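Local coordinates for protein aromatic amino acid aminotransferase I (Candida albicans WO-1, PDB 6HNU) that probably catalyses pyridoxal-phosphate-dependent transfer of the amino group from aromatic L-amino acids to 2-oxoglutarate, giving aromatic oxo-acids and L-glutamate, at residues L210-T215 with P281-L286. Sequence-based numbering, arbitrary orientation. Where two conformers were deposited one is given.
Sequences LYTICT and PSFISL. With PLP (pyridoxal-5'-phosphate), chain I.
Cys214 and Phe283 meet with no backbone hydrogen bond between 210-215 and 281-286, whose closest CA atoms, those of Cys214 and Ser282, are 8.6 Å apart, so the contact rests on side chains. Phe283 reaches across from a weakly bonded helical turn at about 283-286. Cys214 SG lies at the edge of its ring, 3.7 Å from Phe283 CE2; the line from the ring centroid to SG is 81° off the ring normal, a sulfur-aromatic contact made edge-on. A chi1 of 48° turns the sulfur of Cys214 to the CD2-CE2 edge. Thr212 adds its methyl, CG2 approaching Phe283 CE2 obliquely at 4.0 Å, while its OG1 is hydrogen-bonded to Glu162. Ser282 is the N-cap of the turn: Ser285 N donates to Ser282 OG over 2.8 Å at 154°, and Glu245 accepts from the Phe283 and Ile284 amides. Tyr211 and Ile213 instead serve the pyridoxal phosphate pocket, and Tyr211 OH is hydrogen-bonded to Asp246. Strand 209-212 runs parallel to 242-246 in the central sheet of the large domain of a fold-type I aminotransferase. Buried, the contact is held by van der Waals and sulfur-edge approaches; the polar bonding that fixes Thr212 and the turn draws on Glu162, Glu245 and His126, a further partner of Ser282 OG.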
loop_
_atom_site.group_PDB
_atom_site.type_symbol
_atom_site.label_atom_id
_atom_site.label_comp_id
_atom_site.label_asym_id
_atom_site.label_seq_id
_atom_site.Cartn_x
_atom_site.Cartn_y
_atom_site.Cartn_z
ATOM N N LEU B 210 -6.983 -21.676 -6.854
ATOM C CA LEU B 210 -5.705 -22.285 -6.441
ATOM C C LEU B 210 -4.638 -21.199 -6.424
ATOM O O LEU B 210 -4.554 -20.437 -7.396
ATOM C CB LEU B 210 -5.331 -23.423 -7.401
ATOM C CG LEU B 210 -3.870 -23.872 -7.315
ATOM C CD1 LEU B 210 -3.583 -24.607 -6.027
ATOM C CD2 LEU B 210 -3.496 -24.744 -8.503
ATOM N N TYR B 211 -3.918 -21.113 -5.311
ATOM C CA TYR B 211 -2.791 -20.183 -5.085
ATOM C C TYR B 211 -1.523 -20.997 -5.303
ATOM O O TYR B 211 -1.310 -21.940 -4.560
ATOM C CB TYR B 211 -2.874 -19.569 -3.673
ATOM C CG TYR B 211 -1.646 -18.808 -3.232
ATOM C CD1 TYR B 211 -1.305 -17.600 -3.818
ATOM C CD2 TYR B 211 -0.802 -19.307 -2.254
ATOM C CE1 TYR B 211 -0.164 -16.911 -3.466
ATOM C CE2 TYR B 211 0.348 -18.637 -1.869
ATOM C CZ TYR B 211 0.675 -17.440 -2.493
ATOM O OH TYR B 211 1.806 -16.792 -2.126
ATOM N N THR B 212 -0.703 -20.622 -6.283
ATOM C CA THR B 212 0.516 -21.350 -6.657
ATOM C C THR B 212 1.682 -20.385 -6.811
ATOM O O THR B 212 1.591 -19.407 -7.563
ATOM C CB THR B 212 0.275 -22.258 -7.877
ATOM O OG1 THR B 212 1.496 -22.917 -8.173
ATOM C CG2 THR B 212 -0.182 -21.543 -9.131
ATOM N N ILE B 213 2.788 -20.718 -6.172
ATOM C CA ILE B 213 4.085 -20.056 -6.471
ATOM C C ILE B 213 4.810 -21.007 -7.409
ATOM O O ILE B 213 5.677 -21.776 -6.947
ATOM C CB ILE B 213 4.835 -19.780 -5.158
ATOM C CG1 ILE B 213 3.925 -19.134 -4.114
ATOM C CG2 ILE B 213 6.068 -18.947 -5.426
ATOM C CD1 ILE B 213 4.378 -19.301 -2.677
ATOM N N CYS B 214 4.460 -20.988 -8.700
ATOM C CA CYS B 214 4.703 -22.165 -9.532
ATOM C C CYS B 214 6.153 -22.187 -10.030
ATOM O O CYS B 214 6.571 -23.255 -10.441
ATOM C CB CYS B 214 3.665 -22.278 -10.629
ATOM S SG CYS B 214 3.374 -20.754 -11.546
ATOM N N THR B 215 6.868 -21.062 -10.008
ATOM C CA THR B 215 8.285 -20.953 -10.429
ATOM C C THR B 215 9.181 -20.635 -9.231
ATOM O O THR B 215 9.075 -19.530 -8.665
ATOM C CB THR B 215 8.465 -19.922 -11.550
ATOM O OG1 THR B 215 7.442 -20.159 -12.523
ATOM C CG2 THR B 215 9.829 -20.021 -12.192
ATOM N N PRO B 281 6.453 -21.863 -19.806
ATOM C CA PRO B 281 5.173 -21.176 -19.995
ATOM C C PRO B 281 4.500 -20.826 -18.653
ATOM O O PRO B 281 4.390 -21.692 -17.791
ATOM C CB PRO B 281 4.321 -22.201 -20.753
ATOM C CG PRO B 281 5.034 -23.498 -20.485
ATOM C CD PRO B 281 6.500 -23.142 -20.517
ATOM N N SER B 282 4.041 -19.585 -18.532
ATOM C CA SER B 282 3.195 -19.114 -17.404
ATOM C C SER B 282 1.793 -19.712 -17.532
ATOM O O SER B 282 1.389 -20.148 -18.646
ATOM C CB SER B 282 3.083 -17.609 -17.397
ATOM O OG SER B 282 2.467 -17.187 -18.622
ATOM N N PHE B 283 1.034 -19.698 -16.432
ATOM C CA PHE B 283 -0.413 -19.991 -16.508
ATOM C C PHE B 283 -1.094 -18.914 -17.361
ATOM O O PHE B 283 -2.025 -19.291 -18.168
ATOM C CB PHE B 283 -1.059 -20.146 -15.148
ATOM C CG PHE B 283 -0.746 -21.447 -14.484
ATOM C CD1 PHE B 283 -1.409 -22.603 -14.868
ATOM C CD2 PHE B 283 0.225 -21.506 -13.488
ATOM C CE1 PHE B 283 -1.130 -23.805 -14.247
ATOM C CE2 PHE B 283 0.491 -22.699 -12.855
ATOM C CZ PHE B 283 -0.192 -23.854 -13.235
ATOM N N ILE B 284 -0.669 -17.640 -17.290
ATOM C CA ILE B 284 -1.305 -16.635 -18.203
ATOM C C ILE B 284 -1.116 -17.077 -19.663
ATOM O O ILE B 284 -2.081 -16.882 -20.434
ATOM C CB ILE B 284 -0.677 -15.242 -17.969
ATOM C CG1 ILE B 284 -1.104 -14.614 -16.641
ATOM C CG2 ILE B 284 -0.925 -14.298 -19.145
ATOM C CD1 ILE B 284 -2.562 -14.272 -16.578
ATOM N N SER B 285 0.063 -17.556 -20.053
ATOM C CA SER B 285 0.333 -17.978 -21.459
ATOM C C SER B 285 -0.639 -19.095 -21.863
ATOM O O SER B 285 -0.981 -19.165 -23.073
ATOM C CB SER B 285 1.759 -18.343 -21.722
ATOM O OG SER B 285 2.077 -19.648 -21.245
ATOM N N LEU B 286 -1.119 -19.909 -20.915
ATOM C CA LEU B 286 -2.006 -21.059 -21.193
ATOM C C LEU B 286 -3.471 -20.643 -21.148
ATOM O O LEU B 286 -4.335 -21.495 -21.394
ATOM C CB LEU B 286 -1.758 -22.149 -20.142
ATOM C CG LEU B 286 -0.354 -22.763 -20.150
ATOM C CD1 LEU B 286 -0.212 -23.842 -19.069
ATOM C CD2 LEU B 286 -0.050 -23.376 -21.511
HETATM N N1 PLP I . 4.986 -13.889 -2.734
HETATM C C2 PLP I . 5.841 -14.870 -2.436
HETATM C C2A PLP I . 5.418 -16.279 -2.661
HETATM C C3 PLP I . 7.104 -14.597 -1.916
HETATM O O3 PLP I . 7.903 -15.651 -1.567
HETATM C C4 PLP I . 7.471 -13.255 -1.689
HETATM C C4A PLP I . 8.779 -12.947 -1.115
HETATM C C5 PLP I . 6.576 -12.236 -2.044
HETATM C C6 PLP I . 5.348 -12.603 -2.533
HETATM C C5A PLP I . 6.873 -10.784 -1.760
HETATM O O4P PLP I . 6.573 -9.958 -2.918
HETATM P P PLP I . 6.642 -8.412 -2.921
HETATM O O1P PLP I . 6.392 -8.121 -4.384
HETATM O O2P PLP I . 8.063 -8.026 -2.423
HETATM O O3P PLP I . 5.550 -7.895 -1.988
#